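Local atomic coordinates of 2,3-dihydroxybenzoate-AMP ligase (Bacillus subtilis, PDB entry 1MDB), a protein that belongs to the ANL superfamily of AMP-binding enzymes and is modelled here with 2,3-dihydroxybenzoic acid and adenosine monophosphate bound. Residues 481-486 / 506-511. Numbering follows the deposited sequence.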
ATOM      1  N   GLU A 481      -3.136   4.846 -31.486  1.00 57.16           N
ATOM      2  CA  GLU A 481      -4.327   4.496 -32.250  1.00 57.88           C
ATOM      3  C   GLU A 481      -4.838   3.120 -31.831  1.00 56.09           C
ATOM      4  O   GLU A 481      -4.171   2.108 -32.031  1.00 55.50           O
ATOM      5  CB  GLU A 481      -4.029   4.506 -33.748  1.00 60.40           C
ATOM      6  CG  GLU A 481      -5.278   4.616 -34.607  1.00 64.28           C
ATOM      7  CD  GLU A 481      -6.066   5.889 -34.323  1.00 67.20           C
ATOM      8  OE1 GLU A 481      -6.486   6.083 -33.159  1.00 68.26           O
ATOM      9  OE2 GLU A 481      -6.264   6.695 -35.260  1.00 67.79           O
ATOM     10  N   ALA A 482      -6.030   3.100 -31.247  1.00 54.01           N
ATOM     11  CA  ALA A 482      -6.651   1.874 -30.770  1.00 52.70           C
ATOM     12  C   ALA A 482      -6.885   0.815 -31.843  1.00 52.83           C
ATOM     13  O   ALA A 482      -7.552   1.068 -32.852  1.00 52.30           O
ATOM     14  CB  ALA A 482      -7.972   2.204 -30.090  1.00 53.03           C
ATOM     15  N   PRO A 483      -6.342  -0.396 -31.635  1.00 51.80           N
ATOM     16  CA  PRO A 483      -6.530  -1.469 -32.612  1.00 50.00           C
ATOM     17  C   PRO A 483      -7.983  -1.920 -32.530  1.00 48.53           C
ATOM     18  O   PRO A 483      -8.690  -1.576 -31.586  1.00 48.93           O
ATOM     19  CB  PRO A 483      -5.568  -2.541 -32.124  1.00 50.04           C
ATOM     20  CG  PRO A 483      -5.659  -2.393 -30.640  1.00 50.89           C
ATOM     21  CD  PRO A 483      -5.586  -0.883 -30.466  1.00 51.22           C
ATOM     22  N   LYS A 484      -8.435  -2.681 -33.515  1.00 47.79           N
ATOM     23  CA  LYS A 484      -9.807  -3.161 -33.503  1.00 46.28           C
ATOM     24  C   LYS A 484      -9.947  -4.319 -32.517  1.00 44.02           C
ATOM     25  O   LYS A 484      -8.983  -5.039 -32.247  1.00 43.51           O
ATOM     26  CB  LYS A 484     -10.216  -3.616 -34.904  1.00 48.65           C
ATOM     27  CG  LYS A 484     -10.358  -2.486 -35.907  1.00 50.32           C
ATOM     28  CD  LYS A 484     -11.523  -1.575 -35.541  1.00 52.37           C
ATOM     29  CE  LYS A 484     -11.760  -0.515 -36.615  1.00 54.68           C
ATOM     30  NZ  LYS A 484     -12.973   0.305 -36.345  1.00 52.57           N
ATOM     31  N   ALA A 485     -11.153  -4.489 -31.984  1.00 41.18           N
ATOM     32  CA  ALA A 485     -11.433  -5.556 -31.035  1.00 39.11           C
ATOM     33  C   ALA A 485     -11.206  -6.944 -31.657  1.00 37.87           C
ATOM     34  O   ALA A 485     -10.675  -7.843 -31.008  1.00 36.86           O
ATOM     35  CB  ALA A 485     -12.873  -5.427 -30.528  1.00 37.68           C
ATOM     36  N   ALA A 486     -11.610  -7.111 -32.913  1.00 37.36           N
ATOM     37  CA  ALA A 486     -11.444  -8.385 -33.616  1.00 38.69           C
ATOM     38  C   ALA A 486      -9.961  -8.687 -33.827  1.00 39.74           C
ATOM     39  O   ALA A 486      -9.558  -9.847 -33.919  1.00 39.35           O
ATOM     40  CB  ALA A 486     -12.156  -8.341 -34.965  1.00 36.72           C
ATOM     41  N   VAL A 506     -14.515  -6.317 -25.794  1.00 29.02           N
ATOM     42  CA  VAL A 506     -13.376  -5.415 -25.645  1.00 29.40           C
ATOM     43  C   VAL A 506     -13.800  -3.950 -25.544  1.00 31.15           C
ATOM     44  O   VAL A 506     -14.528  -3.449 -26.403  1.00 31.67           O
ATOM     45  CB  VAL A 506     -12.409  -5.553 -26.837  1.00 29.94           C
ATOM     46  CG1 VAL A 506     -11.291  -4.527 -26.720  1.00 27.51           C
ATOM     47  CG2 VAL A 506     -11.838  -6.970 -26.883  1.00 26.29           C
ATOM     48  N   GLU A 507     -13.345  -3.269 -24.494  1.00 29.08           N
ATOM     49  CA  GLU A 507     -13.665  -1.858 -24.296  1.00 30.97           C
ATOM     50  C   GLU A 507     -12.389  -1.025 -24.286  1.00 30.58           C
ATOM     51  O   GLU A 507     -11.474  -1.294 -23.514  1.00 29.28           O
ATOM     52  CB  GLU A 507     -14.400  -1.646 -22.970  1.00 30.54           C
ATOM     53  CG  GLU A 507     -15.825  -2.153 -22.921  1.00 33.11           C
ATOM     54  CD  GLU A 507     -16.751  -1.415 -23.863  1.00 35.48           C
ATOM     55  OE1 GLU A 507     -16.569  -0.199 -24.049  1.00 38.56           O
ATOM     56  OE2 GLU A 507     -17.677  -2.048 -24.404  1.00 38.43           O
ATOM     57  N   PHE A 508     -12.321  -0.022 -25.152  1.00 30.41           N
ATOM     58  CA  PHE A 508     -11.148   0.834 -25.190  1.00 33.93           C
ATOM     59  C   PHE A 508     -11.390   2.094 -24.365  1.00 34.37           C
ATOM     60  O   PHE A 508     -12.431   2.739 -24.486  1.00 34.32           O
ATOM     61  CB  PHE A 508     -10.793   1.192 -26.631  1.00 34.78           C
ATOM     62  CG  PHE A 508     -10.385   0.011 -27.451  1.00 37.99           C
ATOM     63  CD1 PHE A 508     -11.293  -0.608 -28.302  1.00 39.64           C
ATOM     64  CD2 PHE A 508      -9.103  -0.527 -27.325  1.00 38.22           C
ATOM     65  CE1 PHE A 508     -10.935  -1.751 -29.012  1.00 40.27           C
ATOM     66  CE2 PHE A 508      -8.733  -1.669 -28.029  1.00 38.76           C
ATOM     67  CZ  PHE A 508      -9.650  -2.284 -28.874  1.00 40.41           C
ATOM     68  N   VAL A 509     -10.433   2.415 -23.497  1.00 34.43           N
ATOM     69  CA  VAL A 509     -10.520   3.592 -22.640  1.00 31.73           C
ATOM     70  C   VAL A 509      -9.151   4.245 -22.580  1.00 33.96           C
ATOM     71  O   VAL A 509      -8.147   3.629 -22.949  1.00 33.89           O
ATOM     72  CB  VAL A 509     -10.938   3.231 -21.191  1.00 30.16           C
ATOM     73  CG1 VAL A 509     -12.367   2.686 -21.168  1.00 26.20           C
ATOM     74  CG2 VAL A 509      -9.944   2.215 -20.598  1.00 28.59           C
ATOM     75  N   GLU A 510      -9.118   5.484 -22.102  1.00 34.19           N
ATOM     76  CA  GLU A 510      -7.878   6.234 -21.983  1.00 35.36           C
ATOM     77  C   GLU A 510      -7.184   5.949 -20.659  1.00 33.07           C
ATOM     78  O   GLU A 510      -5.979   6.144 -20.535  1.00 32.86           O
ATOM     79  CB  GLU A 510      -8.163   7.729 -22.118  1.00 39.70           C
ATOM     80  CG  GLU A 510      -6.957   8.608 -21.886  1.00 47.74           C
ATOM     81  CD  GLU A 510      -7.249  10.074 -22.135  1.00 51.54           C
ATOM     82  OE1 GLU A 510      -8.231  10.599 -21.560  1.00 53.96           O
ATOM     83  OE2 GLU A 510      -6.488  10.701 -22.905  1.00 54.63           O
ATOM     84  N   SER A 511      -7.946   5.485 -19.673  1.00 31.52           N
ATOM     85  CA  SER A 511      -7.388   5.162 -18.367  1.00 32.36           C
ATOM     86  C   SER A 511      -8.331   4.235 -17.615  1.00 32.35           C
ATOM     87  O   SER A 511      -9.502   4.108 -17.972  1.00 34.42           O
ATOM     88  CB  SER A 511      -7.163   6.441 -17.551  1.00 33.06           C
ATOM     89  OG  SER A 511      -8.398   7.050 -17.230  1.00 34.19           O
TER
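F508, at the end of strand 505-508, reaches with its ring the bend A482-A485 that leads into helix 485-494. Its CG stands anti to the carbonyl carbon and beside the backbone N (chi1 -65°); the far end of the ring lies near backbone atoms of P483 and A485. The apolar contacts come first. The methyl of A482 lies 4.0 Å above the plane of the F508 ring, offset toward the rim, with CD2 as its nearest atom. P483 crosses the phenyl group obliquely, its CD 4.1 Å from F508 CE2; the rigid pyrrolidine offers a compact apolar surface and helps fix the course of the chain just ahead of the helix. Two residues earlier on the same side of the strand, V506 meets A485, CB to CB at 3.7 Å. Alanine suits this place because a lone methyl lets the first turn of the helix come close to a beta-branched strand residue; the CA atoms of A485 and V506 lie 5.7 Å apart.

Polar backbone atoms also meet the ring. The carbonyl O of P483 approaches F508 CZ obliquely, at 3.0 Å, a tight approach to the far end of the ring, and the N of A485 lies at the ring edge, 4.0 Å from CE1. K484 takes the N-cap position.

The contact joins helix and second strand of a beta-alpha-beta unit in the C-terminal domain: strand 505-508 runs parallel to strand 469-478, where V506 also touches V474 and F508 touches I476. E507, between them, starts its side chain away from segment 481-486 and forms salt bridges with R505 and K532. With no hydrogen bond or salt bridge across the two segments, the loop leading into the helix, and its first residue A485, pack against the strand by shape and van der Waals contact, chiefly around one aromatic ring.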